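Side-chain contacts in ribonuclease J (Methanolobus psychrophilus R15, PDB 5HAB), which probably degrades RNA as an exoribonuclease of the metallo-beta-lactamase superfamily with a beta-CASP domain, and is held here in complex with RNA: residues F181-T186 / A190-C195; A99-H104 / I167-T172; P288-R293 / R297-A302. The protein carries 1 engineered substitution. All blocks are in the same frame, centred on the assembly; numbering follows the deposited sequence.

Contacts 1 and 2 belong to the metallo-beta-lactamase part of the chain and contact 3 to the beta-CASP part. The first two have centres about 8 Å apart and share a sheet: strand 166-172 of contact 2 lies beside strand 179-186 of contact 1, joined by Phe181 N to Ile170 O at 2.8 Å, a probable hydrogen bond. Segment 99-104 of contact 2 ends at His104, in the stretch matching the family's metal-binding motif. Contact 3 is centred about 32 Å from the centre of contact 1 and 25 Å from that of contact 2. The RNA passes all three: nearest atoms about 8 Å from contact 1, 6 Å from contact 2, and against Gly292 and Arg293 in contact 3.

Contact 1: residues F181-T186 / A190-C195; sequences FVAIHT and AVVYAC
Residues 181-186 and 190-194 run antiparallel, their axes 4.5 Å apart at closest approach and 166° between directions, with Val182-Tyr193 and Ile184-Val191 as hydrogen-bonded pairs and Ala183-Val192 and His185-Ala190 as non-hydrogen-bonded ones. Each hydrogen-bonded pair closes a two-bond ring; Ile184 N to Val191 O, at 2.9 Å, is almost straight (175°).

At one end the methyl of Ala194 sits over the centre of the Phe181 ring, CB 3.5 Å from the centroid, a CH-pi contact. Phe181 gets its ring there by turning CG beside its backbone N (chi1 -66°), and the ring also takes Phe197 edge-to-face. On the face that carries Val182, Ile184, Val191 and Tyr193, Val182 CG1 presses on Tyr193 CB at 3.5 Å, and the tyrosine ring leads off from the pair, with Cys195 SG over one of its faces. Across the hairpin, Ala183 CB and Val192 CG2 meet more loosely, at 4.3 Å. At the far end His185 ND1 lies 3.9 Å from Ala190 CB, while NE2 is hydrogen-bonded to Glu168. Ile53 and Ile44 of the facing sheet cover Val182, Ile184 and Val191. This is a beta hairpin within the second sheet of the metallo-beta-lactamase sandwich.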
ATOM      1  N   PHE B 181      -8.481  31.310  12.972  1.00 29.19           N
ATOM      2  CA  PHE B 181      -9.424  31.482  11.876  1.00 28.78           C
ATOM      3  C   PHE B 181      -9.505  32.975  11.613  1.00 48.99           C
ATOM      4  O   PHE B 181      -9.421  33.776  12.554  1.00 40.61           O
ATOM      5  CB  PHE B 181     -10.831  30.963  12.213  1.00 30.84           C
ATOM      6  CG  PHE B 181     -10.931  29.469  12.405  1.00 35.69           C
ATOM      7  CD1 PHE B 181      -9.853  28.637  12.178  1.00 28.48           C
ATOM      8  CD2 PHE B 181     -12.137  28.902  12.795  1.00 39.55           C
ATOM      9  CE1 PHE B 181      -9.969  27.275  12.358  1.00 42.00           C
ATOM     10  CE2 PHE B 181     -12.258  27.542  12.971  1.00 36.61           C
ATOM     11  CZ  PHE B 181     -11.174  26.726  12.753  1.00 33.09           C
ATOM     12  N   VAL B 182      -9.710  33.366  10.361  1.00 40.45           N
ATOM     13  CA  VAL B 182      -9.941  34.784  10.104  1.00 46.40           C
ATOM     14  C   VAL B 182     -11.316  34.985   9.482  1.00 43.14           C
ATOM     15  O   VAL B 182     -11.685  34.305   8.527  1.00 42.81           O
ATOM     16  CB  VAL B 182      -8.813  35.400   9.227  1.00 44.37           C
ATOM     17  CG1 VAL B 182      -8.523  34.539   8.022  1.00 44.29           C
ATOM     18  CG2 VAL B 182      -9.186  36.808   8.786  1.00 37.14           C
ATOM     19  N   ALA B 183     -12.086  35.899  10.071  1.00 44.91           N
ATOM     20  CA  ALA B 183     -13.394  36.277   9.549  1.00 31.66           C
ATOM     21  C   ALA B 183     -13.343  37.684   8.960  1.00 46.68           C
ATOM     22  O   ALA B 183     -13.015  38.650   9.647  1.00 41.20           O
ATOM     23  CB  ALA B 183     -14.457  36.195  10.636  1.00 34.54           C
ATOM     24  N   ILE B 184     -13.652  37.783   7.675  1.00 38.80           N
ATOM     25  CA  ILE B 184     -13.735  39.056   6.984  1.00 34.62           C
ATOM     26  C   ILE B 184     -15.191  39.505   6.959  1.00 44.15           C
ATOM     27  O   ILE B 184     -16.014  38.951   6.236  1.00 40.10           O
ATOM     28  CB  ILE B 184     -13.142  38.956   5.571  1.00 37.26           C
ATOM     29  CG1 ILE B 184     -11.667  38.570   5.656  1.00 26.74           C
ATOM     30  CG2 ILE B 184     -13.319  40.264   4.815  1.00 42.43           C
ATOM     31  CD1 ILE B 184     -11.023  38.336   4.327  1.00 31.79           C
ATOM     32  N   HIS B 185     -15.508  40.508   7.769  1.00 51.12           N
ATOM     33  CA  HIS B 185     -16.863  41.032   7.832  1.00 47.35           C
ATOM     34  C   HIS B 185     -17.081  42.076   6.745  1.00 44.96           C
ATOM     35  O   HIS B 185     -16.304  43.041   6.609  1.00 53.65           O
ATOM     36  CB  HIS B 185     -17.156  41.624   9.210  1.00 39.93           C
ATOM     37  CG  HIS B 185     -17.030  40.639  10.329  1.00 38.49           C
ATOM     38  ND1 HIS B 185     -18.065  39.812  10.712  1.00 46.53           N
ATOM     39  CD2 HIS B 185     -15.995  40.348  11.150  1.00 38.21           C
ATOM     40  CE1 HIS B 185     -17.672  39.056  11.721  1.00 52.95           C
ATOM     41  NE2 HIS B 185     -16.420  39.362  12.007  1.00 39.67           N
ATOM     42  N   THR B 186     -18.150  41.849   5.983  1.00 42.79           N
ATOM     43  CA  THR B 186     -18.580  42.695   4.879  1.00 42.20           C
ATOM     44  C   THR B 186     -20.015  43.132   5.151  1.00 44.25           C
ATOM     45  O   THR B 186     -20.695  42.519   5.979  1.00 48.83           O
ATOM     46  CB  THR B 186     -18.530  41.947   3.523  1.00 40.77           C
ATOM     47  OG1 THR B 186     -19.702  41.131   3.391  1.00 33.55           O
ATOM     48  CG2 THR B 186     -17.283  41.083   3.415  1.00 37.85           C
ATOM     49  N   ALA B 190     -20.152  37.549   6.510  1.00 38.65           N
ATOM     50  CA  ALA B 190     -18.755  37.219   6.800  1.00 46.92           C
ATOM     51  C   ALA B 190     -18.163  36.151   5.881  1.00 40.45           C
ATOM     52  O   ALA B 190     -18.832  35.198   5.511  1.00 38.61           O
ATOM     53  CB  ALA B 190     -18.622  36.776   8.255  1.00 37.14           C
ATOM     54  N   VAL B 191     -16.888  36.308   5.540  1.00 42.05           N
ATOM     55  CA  VAL B 191     -16.148  35.268   4.844  1.00 31.58           C
ATOM     56  C   VAL B 191     -15.148  34.658   5.813  1.00 37.90           C
ATOM     57  O   VAL B 191     -14.282  35.348   6.328  1.00 38.62           O
ATOM     58  CB  VAL B 191     -15.443  35.810   3.598  1.00 43.25           C
ATOM     59  CG1 VAL B 191     -14.580  34.727   2.970  1.00 25.79           C
ATOM     60  CG2 VAL B 191     -16.462  36.331   2.590  1.00 34.14           C
ATOM     61  N   VAL B 192     -15.268  33.361   6.066  1.00 32.41           N
ATOM     62  CA  VAL B 192     -14.423  32.718   7.062  1.00 32.56           C
ATOM     63  C   VAL B 192     -13.371  31.851   6.388  1.00 35.09           C
ATOM     64  O   VAL B 192     -13.649  31.128   5.432  1.00 36.15           O
ATOM     65  CB  VAL B 192     -15.259  31.895   8.058  1.00 29.21           C
ATOM     66  CG1 VAL B 192     -14.364  31.211   9.072  1.00 27.59           C
ATOM     67  CG2 VAL B 192     -16.254  32.797   8.767  1.00 30.12           C
ATOM     68  N   TYR B 193     -12.151  31.970   6.891  1.00 26.64           N
ATOM     69  CA  TYR B 193     -11.002  31.228   6.419  1.00 27.47           C
ATOM     70  C   TYR B 193     -10.469  30.412   7.591  1.00 41.52           C
ATOM     71  O   TYR B 193     -10.068  30.968   8.626  1.00 34.53           O
ATOM     72  CB  TYR B 193      -9.957  32.198   5.861  1.00 28.21           C
ATOM     73  CG  TYR B 193      -8.639  31.619   5.386  1.00 29.71           C
ATOM     74  CD1 TYR B 193      -7.635  31.293   6.288  1.00 27.55           C
ATOM     75  CD2 TYR B 193      -8.380  31.453   4.031  1.00 25.41           C
ATOM     76  CE1 TYR B 193      -6.414  30.792   5.857  1.00 24.46           C
ATOM     77  CE2 TYR B 193      -7.165  30.955   3.589  1.00 27.20           C
ATOM     78  CZ  TYR B 193      -6.186  30.629   4.509  1.00 33.51           C
ATOM     79  OH  TYR B 193      -4.973  30.137   4.084  1.00 26.28           O
ATOM     80  N   ALA B 194     -10.484  29.093   7.419  1.00 30.84           N
ATOM     81  CA  ALA B 194     -10.106  28.159   8.470  1.00 26.87           C
ATOM     82  C   ALA B 194      -9.193  27.081   7.899  1.00 47.72           C
ATOM     83  O   ALA B 194      -9.631  25.972   7.596  1.00 41.44           O
ATOM     84  CB  ALA B 194     -11.337  27.535   9.094  1.00 30.91           C
ATOM     85  N   CYS B 195      -7.915  27.418   7.774  1.00 33.81           N
ATOM     86  CA  CYS B 195      -6.943  26.529   7.158  1.00 31.21           C
ATOM     87  C   CYS B 195      -5.755  26.312   8.095  1.00 38.65           C
ATOM     88  O   CYS B 195      -5.380  27.211   8.848  1.00 37.08           O
ATOM     89  CB  CYS B 195      -6.482  27.105   5.822  1.00 38.64           C
ATOM     90  SG  CYS B 195      -7.816  27.373   4.626  1.00 35.61           S
TER

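Contact 2: residues A99-H104 / I167-T172; sequences AIVCTH and IEFINT
Val101 meets Ile167 and Phe169 with one methyl each, and these two touches make up the contact. The strands lie in different sheets, so their backbones stay well apart: the nearest CA atoms, those of Val101 and Ile167, are 9.1 Å from each other, and side chains span the gap.

The tight part is a small apolar cluster. Val101 CG2 lies 3.8 Å from Ile167 CD1, the two side chains sliding past each other in opposite directions; in the isoleucine, CD1 anti to CA (chi2 175°) carries the terminal methyl across to the valine. The other methyl, Val101 CG1, rests 3.7 Å from Phe169 CE1 and 3.8 Å from Phe169 CZ. Although the CB of Phe169 does not aim at the opposing strand, the far end of its ring swings in to meet the valine. Ile51 and Ile125 complete the cluster, the former against Val101 and Ile167, the latter against Ile167 and Phe169.

Away from this cluster the packing loosens quickly. Ala99 CB points inward but stops 4.5 Å from Ile167 CD1, and Thr103 CG2 remains 5.9 Å from Phe169 CE1. Toward Thr103 and His104 the surroundings become polar: Thr103 OG1 is hydrogen-bonded to Asp54, and His104 NE2 to Asp196, with the His104 ring stacked on that of His109. On the outward face of the other strand Glu168 forms a salt bridge to Arg213, and Asn171 is partly exposed.

Two mixed sheets packed face to face, with helices outside, form the alpha-beta/beta-alpha fold of metallo-beta-lactamases. Strand 96-102 runs from that core into the His104-His109 segment, which corresponds to the family's metal-binding HxHxDH motif; Ala106, within it, is the engineered position.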
ATOM      1  N   ALA B  99      -4.665  44.574   2.629  1.00 40.45           N
ATOM      2  CA  ALA B  99      -4.015  43.928   3.769  1.00 26.80           C
ATOM      3  C   ALA B  99      -3.566  42.513   3.438  1.00 45.55           C
ATOM      4  O   ALA B  99      -4.107  41.869   2.543  1.00 35.43           O
ATOM      5  CB  ALA B  99      -4.945  43.912   4.978  1.00 32.51           C
ATOM      6  N   ILE B 100      -2.566  42.040   4.172  1.00 40.95           N
ATOM      7  CA  ILE B 100      -2.080  40.673   4.051  1.00 40.54           C
ATOM      8  C   ILE B 100      -2.197  39.974   5.403  1.00 41.70           C
ATOM      9  O   ILE B 100      -1.495  40.326   6.346  1.00 40.06           O
ATOM     10  CB  ILE B 100      -0.638  40.650   3.544  1.00 38.95           C
ATOM     11  CG1 ILE B 100      -0.559  41.290   2.156  1.00 38.51           C
ATOM     12  CG2 ILE B 100      -0.098  39.231   3.529  1.00 34.40           C
ATOM     13  CD1 ILE B 100       0.842  41.327   1.581  1.00 27.72           C
ATOM     14  N   VAL B 101      -3.091  38.998   5.511  1.00 34.92           N
ATOM     15  CA  VAL B 101      -3.240  38.267   6.768  1.00 37.08           C
ATOM     16  C   VAL B 101      -2.411  36.988   6.747  1.00 40.14           C
ATOM     17  O   VAL B 101      -2.396  36.260   5.755  1.00 36.83           O
ATOM     18  CB  VAL B 101      -4.716  37.948   7.066  1.00 30.76           C
ATOM     19  CG1 VAL B 101      -4.832  37.115   8.340  1.00 35.92           C
ATOM     20  CG2 VAL B 101      -5.519  39.227   7.214  1.00 34.30           C
ATOM     21  N   CYS B 102      -1.692  36.744   7.838  1.00 43.48           N
ATOM     22  CA  CYS B 102      -1.001  35.478   8.040  1.00 35.14           C
ATOM     23  C   CYS B 102      -1.589  34.780   9.254  1.00 45.60           C
ATOM     24  O   CYS B 102      -1.445  35.257  10.381  1.00 35.35           O
ATOM     25  CB  CYS B 102       0.495  35.693   8.218  1.00 32.34           C
ATOM     26  SG  CYS B 102       1.328  36.222   6.717  1.00 39.41           S
ATOM     27  N   THR B 103      -2.247  33.645   9.026  1.00 34.53           N
ATOM     28  CA  THR B 103      -2.998  32.993  10.091  1.00 32.96           C
ATOM     29  C   THR B 103      -2.084  32.268  11.074  1.00 21.96           C
ATOM     30  O   THR B 103      -2.494  31.977  12.197  1.00 32.57           O
ATOM     31  CB  THR B 103      -4.022  31.994   9.525  1.00 44.04           C
ATOM     32  OG1 THR B 103      -3.392  31.185   8.527  1.00 36.18           O
ATOM     33  CG2 THR B 103      -5.201  32.733   8.905  1.00 29.44           C
ATOM     34  N   HIS B 104      -0.851  31.988  10.658  1.00 23.66           N
ATOM     35  CA  HIS B 104       0.179  31.524  11.593  1.00 37.94           C
ATOM     36  C   HIS B 104       1.566  31.658  10.978  1.00 30.49           C
ATOM     37  O   HIS B 104       1.710  32.105   9.839  1.00 31.55           O
ATOM     38  CB  HIS B 104      -0.068  30.068  12.039  1.00 33.84           C
ATOM     39  CG  HIS B 104       0.016  29.059  10.934  1.00 29.19           C
ATOM     40  ND1 HIS B 104       1.158  28.857  10.191  1.00 27.41           N
ATOM     41  CD2 HIS B 104      -0.893  28.166  10.475  1.00 33.08           C
ATOM     42  CE1 HIS B 104       0.943  27.902   9.304  1.00 35.41           C
ATOM     43  NE2 HIS B 104      -0.295  27.464   9.457  1.00 29.68           N
ATOM     44  N   ILE B 167     -11.650  42.889   9.946  1.00 51.72           N
ATOM     45  CA  ILE B 167     -11.022  41.588  10.100  1.00 36.17           C
ATOM     46  C   ILE B 167     -11.030  41.138  11.557  1.00 47.22           C
ATOM     47  O   ILE B 167     -10.492  41.816  12.431  1.00 49.68           O
ATOM     48  CB  ILE B 167      -9.586  41.624   9.552  1.00 41.75           C
ATOM     49  CG1 ILE B 167      -9.600  41.756   8.028  1.00 38.16           C
ATOM     50  CG2 ILE B 167      -8.807  40.394   9.988  1.00 37.73           C
ATOM     51  CD1 ILE B 167      -8.222  41.925   7.424  1.00 41.89           C
ATOM     52  N   GLU B 168     -11.618  39.969  11.794  1.00 42.81           N
ATOM     53  CA  GLU B 168     -11.693  39.366  13.122  1.00 35.30           C
ATOM     54  C   GLU B 168     -10.824  38.110  13.202  1.00 50.98           C
ATOM     55  O   GLU B 168     -10.862  37.269  12.307  1.00 46.55           O
ATOM     56  CB  GLU B 168     -13.149  39.028  13.463  1.00 41.17           C
ATOM     57  CG  GLU B 168     -13.349  38.284  14.778  1.00 39.46           C
ATOM     58  CD  GLU B 168     -14.809  37.949  15.033  1.00 46.65           C
ATOM     59  OE1 GLU B 168     -15.656  38.308  14.187  1.00 45.15           O
ATOM     60  OE2 GLU B 168     -15.115  37.349  16.086  1.00 44.98           O
ATOM     61  N   PHE B 169     -10.034  37.990  14.266  1.00 41.19           N
ATOM     62  CA  PHE B 169      -9.291  36.762  14.531  1.00 37.00           C
ATOM     63  C   PHE B 169     -10.043  35.898  15.544  1.00 53.98           C
ATOM     64  O   PHE B 169     -10.551  36.407  16.546  1.00 47.34           O
ATOM     65  CB  PHE B 169      -7.883  37.068  15.051  1.00 34.30           C
ATOM     66  CG  PHE B 169      -6.890  37.427  13.975  1.00 35.44           C
ATOM     67  CD1 PHE B 169      -7.280  37.544  12.652  1.00 34.58           C
ATOM     68  CD2 PHE B 169      -5.553  37.627  14.290  1.00 34.54           C
ATOM     69  CE1 PHE B 169      -6.360  37.870  11.664  1.00 30.05           C
ATOM     70  CE2 PHE B 169      -4.630  37.951  13.307  1.00 35.92           C
ATOM     71  CZ  PHE B 169      -5.034  38.072  11.994  1.00 36.02           C
ATOM     72  N   ILE B 170     -10.122  34.597  15.277  1.00 49.75           N
ATOM     73  CA  ILE B 170     -10.712  33.649  16.224  1.00 38.78           C
ATOM     74  C   ILE B 170      -9.662  32.604  16.558  1.00 44.42           C
ATOM     75  O   ILE B 170      -9.049  32.050  15.659  1.00 52.31           O
ATOM     76  CB  ILE B 170     -11.975  32.993  15.653  1.00 43.42           C
ATOM     77  CG1 ILE B 170     -12.977  34.060  15.222  1.00 44.57           C
ATOM     78  CG2 ILE B 170     -12.597  32.042  16.665  1.00 45.73           C
ATOM     79  CD1 ILE B 170     -13.939  33.579  14.187  1.00 53.75           C
ATOM     80  N   ASN B 171      -9.440  32.325  17.837  1.00 44.15           N
ATOM     81  CA  ASN B 171      -8.370  31.395  18.194  1.00 42.88           C
ATOM     82  C   ASN B 171      -8.719  29.979  17.750  1.00 37.87           C
ATOM     83  O   ASN B 171      -9.882  29.571  17.772  1.00 46.00           O
ATOM     84  CB  ASN B 171      -8.086  31.430  19.704  1.00 36.44           C
ATOM     85  CG  ASN B 171      -8.441  30.133  20.399  1.00 47.81           C
ATOM     86  OD1 ASN B 171      -9.558  29.964  20.886  1.00 60.27           O
ATOM     87  ND2 ASN B 171      -7.487  29.210  20.456  1.00 67.10           N
ATOM     88  N   THR B 172      -7.708  29.243  17.313  1.00 43.77           N
ATOM     89  CA  THR B 172      -7.886  27.828  17.028  1.00 43.33           C
ATOM     90  C   THR B 172      -6.609  27.099  17.426  1.00 49.81           C
ATOM     91  O   THR B 172      -5.683  27.713  17.964  1.00 53.81           O
ATOM     92  CB  THR B 172      -8.219  27.579  15.543  1.00 47.40           C
ATOM     93  OG1 THR B 172      -8.645  26.222  15.368  1.00 47.33           O
ATOM     94  CG2 THR B 172      -6.999  27.850  14.658  1.00 29.20           C
TER

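Contact 3: residues P288-R293 / R297-A302; sequences PVLLGR and RYVGTA. With SO4 (sulfate ion), chain J; nucleotides of chain D.
Leu290 and Val299 reach toward each other tip to tip, CD2 of the leucine 3.6 Å from CG1 of the valine, where helix 293-304 packs on strand 287-291. At the start of the helix the backbone takes over: Arg297 N gives a hydrogen bond of 2.9 Å to Arg293 O, within the first turn. One turn further, Arg297 O accepts from both Thr301 N and Thr301 OG1, which approach from opposite faces of its plane; the hydroxyl bond measures 2.6 Å.

The side chain of Arg293 can be followed outward from the helix start. Its CB lies against nucleotide A5 of chain D, 3.8 Å from O5' and 4.0 Å from C8 of the base. CG extends opposite the backbone N (chi1 -174°), and CG and CD carry the chain on, bent at chi2 (69°) and chi3 (70°), to NE, which faces sulfate O2. The guanidinium meets this sulfate edge-on, near its own plane. CZ is 3.4 Å from sulfate O2, and NH2 forms a nearly straight hydrogen bond to the same oxygen, modelled at a very short, somewhat doubtful 2.5 Å. NH1 has a long, weak ion pair with Glu296, and Arg320 N also binds the sulfate.

Gly292 is the N-cap of this helix, in the beta-alpha-beta unit formed with strand 315-317 of the beta-CASP parallel sheet. Its CA comes within 3.2 Å of A5 OP1 of chain D, an approach open to glycine, which has no CB at this point. The phosphate thus lies at the N-terminal end of a helix, whose dipole would probably favour its negative charge, consistent with a surface suited to the RNA backbone. The sulfate beside Arg293, probably from the crystallisation liquor, is only a hint of the same anion preference.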
ATOM      1  N   PRO B 288      17.981  19.647  29.823  1.00 48.11           N
ATOM      2  CA  PRO B 288      17.428  19.917  28.495  1.00 58.39           C
ATOM      3  C   PRO B 288      18.272  20.928  27.731  1.00 59.03           C
ATOM      4  O   PRO B 288      18.325  22.097  28.104  1.00 72.18           O
ATOM      5  CB  PRO B 288      16.032  20.470  28.802  1.00 58.63           C
ATOM      6  CG  PRO B 288      16.149  21.048  30.168  1.00 55.08           C
ATOM      7  CD  PRO B 288      17.139  20.194  30.901  1.00 53.20           C
ATOM      8  N   VAL B 289      18.926  20.471  26.670  1.00 49.11           N
ATOM      9  CA  VAL B 289      19.751  21.338  25.842  1.00 56.61           C
ATOM     10  C   VAL B 289      19.204  21.387  24.414  1.00 67.12           C
ATOM     11  O   VAL B 289      19.130  20.369  23.727  1.00 62.67           O
ATOM     12  CB  VAL B 289      21.231  20.893  25.879  1.00 63.75           C
ATOM     13  CG1 VAL B 289      21.338  19.379  25.904  1.00 71.30           C
ATOM     14  CG2 VAL B 289      22.003  21.480  24.705  1.00 59.70           C
ATOM     15  N   LEU B 290      18.793  22.575  23.988  1.00 65.22           N
ATOM     16  CA  LEU B 290      18.239  22.782  22.652  1.00 49.88           C
ATOM     17  C   LEU B 290      19.330  23.120  21.634  1.00 59.35           C
ATOM     18  O   LEU B 290      20.093  24.062  21.832  1.00 76.99           O
ATOM     19  CB  LEU B 290      17.189  23.896  22.689  1.00 56.15           C
ATOM     20  CG  LEU B 290      15.749  23.569  23.103  1.00 54.04           C
ATOM     21  CD1 LEU B 290      15.679  22.736  24.371  1.00 62.21           C
ATOM     22  CD2 LEU B 290      14.978  24.861  23.300  1.00 48.08           C
ATOM     23  N   LEU B 291      19.396  22.359  20.545  1.00 53.41           N
ATOM     24  CA  LEU B 291      20.441  22.549  19.540  1.00 46.94           C
ATOM     25  C   LEU B 291      19.860  22.826  18.159  1.00 59.87           C
ATOM     26  O   LEU B 291      18.833  22.265  17.780  1.00 65.69           O
ATOM     27  CB  LEU B 291      21.363  21.328  19.465  1.00 55.11           C
ATOM     28  CG  LEU B 291      22.138  20.909  20.714  1.00 64.50           C
ATOM     29  CD1 LEU B 291      21.356  19.895  21.521  1.00 69.60           C
ATOM     30  CD2 LEU B 291      23.495  20.350  20.331  1.00 77.87           C
ATOM     31  N   GLY B 292      20.529  23.697  17.410  1.00 65.30           N
ATOM     32  CA  GLY B 292      20.087  24.071  16.079  1.00 64.19           C
ATOM     33  C   GLY B 292      19.640  25.517  16.019  1.00 62.71           C
ATOM     34  O   GLY B 292      19.035  26.022  16.963  1.00 60.46           O
ATOM     35  N   ARG B 293      19.933  26.183  14.905  1.00 79.72           N
ATOM     36  CA  ARG B 293      19.628  27.605  14.758  1.00 79.71           C
ATOM     37  C   ARG B 293      18.127  27.880  14.862  1.00 61.06           C
ATOM     38  O   ARG B 293      17.705  28.833  15.523  1.00 66.86           O
ATOM     39  CB  ARG B 293      20.169  28.132  13.426  1.00 82.06           C
ATOM     40  CG  ARG B 293      20.027  29.640  13.252  1.00 90.29           C
ATOM     41  CD  ARG B 293      20.951  30.396  14.205  1.00 90.64           C
ATOM     42  NE  ARG B 293      22.358  30.255  13.834  1.00 99.25           N
ATOM     43  CZ  ARG B 293      23.376  30.709  14.561  1.00 95.00           C
ATOM     44  NH1 ARG B 293      23.150  31.331  15.711  1.00 76.23           N
ATOM     45  NH2 ARG B 293      24.622  30.537  14.139  1.00 78.38           N
ATOM     46  N   ARG B 297      15.757  30.221  17.202  1.00 52.89           N
ATOM     47  CA  ARG B 297      14.818  31.165  16.598  1.00 55.04           C
ATOM     48  C   ARG B 297      13.406  31.004  17.176  1.00 69.45           C
ATOM     49  O   ARG B 297      12.925  31.879  17.902  1.00 67.16           O
ATOM     50  CB  ARG B 297      14.787  30.980  15.074  1.00 51.21           C
ATOM     51  CG  ARG B 297      13.836  31.921  14.326  1.00 77.29           C
ATOM     52  CD  ARG B 297      14.317  33.367  14.298  1.00 86.41           C
ATOM     53  NE  ARG B 297      15.498  33.552  13.456  1.00101.17           N
ATOM     54  CZ  ARG B 297      15.452  33.899  12.171  1.00 95.61           C
ATOM     55  NH1 ARG B 297      14.284  34.106  11.575  1.00 84.02           N
ATOM     56  NH2 ARG B 297      16.574  34.046  11.478  1.00 83.70           N
ATOM     57  N   TYR B 298      12.761  29.875  16.883  1.00 60.49           N
ATOM     58  CA  TYR B 298      11.360  29.669  17.262  1.00 51.79           C
ATOM     59  C   TYR B 298      11.120  29.580  18.771  1.00 46.35           C
ATOM     60  O   TYR B 298      10.223  30.243  19.309  1.00 50.55           O
ATOM     61  CB  TYR B 298      10.815  28.405  16.589  1.00 51.45           C
ATOM     62  CG  TYR B 298      10.571  28.544  15.102  1.00 62.08           C
ATOM     63  CD1 TYR B 298       9.343  28.989  14.624  1.00 58.56           C
ATOM     64  CD2 TYR B 298      11.561  28.233  14.177  1.00 63.31           C
ATOM     65  CE1 TYR B 298       9.107  29.120  13.266  1.00 60.90           C
ATOM     66  CE2 TYR B 298      11.332  28.362  12.813  1.00 55.02           C
ATOM     67  CZ  TYR B 298      10.103  28.806  12.367  1.00 56.31           C
ATOM     68  OH  TYR B 298       9.861  28.938  11.019  1.00 61.58           O
ATOM     69  N   VAL B 299      11.908  28.757  19.454  1.00 49.09           N
ATOM     70  CA  VAL B 299      11.692  28.537  20.878  1.00 62.08           C
ATOM     71  C   VAL B 299      12.118  29.779  21.649  1.00 46.51           C
ATOM     72  O   VAL B 299      11.416  30.217  22.565  1.00 51.25           O
ATOM     73  CB  VAL B 299      12.424  27.282  21.378  1.00 55.22           C
ATOM     74  CG1 VAL B 299      12.078  27.012  22.828  1.00 47.76           C
ATOM     75  CG2 VAL B 299      12.059  26.084  20.518  1.00 51.08           C
ATOM     76  N   GLY B 300      13.262  30.345  21.270  1.00 51.28           N
ATOM     77  CA  GLY B 300      13.717  31.598  21.848  1.00 59.87           C
ATOM     78  C   GLY B 300      12.661  32.684  21.749  1.00 58.80           C
ATOM     79  O   GLY B 300      12.291  33.290  22.760  1.00 58.90           O
ATOM     80  N   THR B 301      12.167  32.915  20.534  1.00 53.17           N
ATOM     81  CA  THR B 301      11.112  33.900  20.310  1.00 44.28           C
ATOM     82  C   THR B 301       9.882  33.614  21.169  1.00 64.56           C
ATOM     83  O   THR B 301       9.335  34.526  21.789  1.00 62.15           O
ATOM     84  CB  THR B 301      10.682  33.953  18.834  1.00 51.89           C
ATOM     85  OG1 THR B 301      11.813  34.269  18.015  1.00 49.90           O
ATOM     86  CG2 THR B 301       9.608  35.011  18.629  1.00 49.76           C
ATOM     87  N   ALA B 302       9.456  32.353  21.215  1.00 51.64           N
ATOM     88  CA  ALA B 302       8.279  31.984  22.002  1.00 61.00           C
ATOM     89  C   ALA B 302       8.487  32.290  23.484  1.00 49.51           C
ATOM     90  O   ALA B 302       7.549  32.655  24.198  1.00 46.62           O
ATOM     91  CB  ALA B 302       7.949  30.511  21.808  1.00 54.96           C
TER
HETATM   92  S   SO4 J 502      26.648  29.043  11.591  1.00129.61           S
HETATM   93  O1  SO4 J 502      26.525  27.734  10.954  1.00119.34           O
HETATM   94  O2  SO4 J 502      25.329  29.505  12.016  1.00105.43           O
HETATM   95  O3  SO4 J 502      27.213  29.993  10.635  1.00122.81           O
HETATM   96  O4  SO4 J 502      27.532  28.940  12.750  1.00 99.03           O
ATOM     97  P     A D   5      19.376  24.067  11.870  1.00 79.69           P
ATOM     98  OP1   A D   5      20.052  23.293  12.940  1.00 86.65           O
ATOM     99  OP2   A D   5      18.168  24.866  12.201  1.00 67.88           O
ATOM    100  O5'   A D   5      20.462  25.037  11.227  1.00110.92           O
ATOM    101  C5'   A D   5      21.842  24.680  11.210  1.00122.57           C
ATOM    102  C4'   A D   5      22.445  24.894   9.844  1.00127.79           C
ATOM    103  O4'   A D   5      21.394  25.320   8.936  1.00124.94           O
ATOM    104  C3'   A D   5      23.525  25.966   9.774  1.00137.34           C
ATOM    105  O3'   A D   5      24.456  25.638   8.742  1.00138.75           O
ATOM    106  C2'   A D   5      22.732  27.208   9.379  1.00139.39           C
ATOM    107  O2'   A D   5      23.493  28.215   8.748  1.00139.00           O
ATOM    108  C1'   A D   5      21.674  26.618   8.444  1.00136.21           C
ATOM    109  N9    A D   5      20.414  27.367   8.443  1.00131.86           N
ATOM    110  C8    A D   5      19.581  27.579   9.516  1.00124.22           C
ATOM    111  N7    A D   5      18.520  28.293   9.233  1.00124.18           N
ATOM    112  C5    A D   5      18.663  28.573   7.881  1.00134.23           C
ATOM    113  C6    A D   5      17.863  29.298   6.980  1.00139.39           C
ATOM    114  N6    A D   5      16.717  29.891   7.325  1.00134.77           N
ATOM    115  N1    A D   5      18.287  29.391   5.701  1.00142.71           N
ATOM    116  C2    A D   5      19.438  28.796   5.360  1.00136.26           C
ATOM    117  N3    A D   5      20.276  28.086   6.115  1.00131.90           N
ATOM    118  C4    A D   5      19.829  28.015   7.381  1.00134.46           C
TER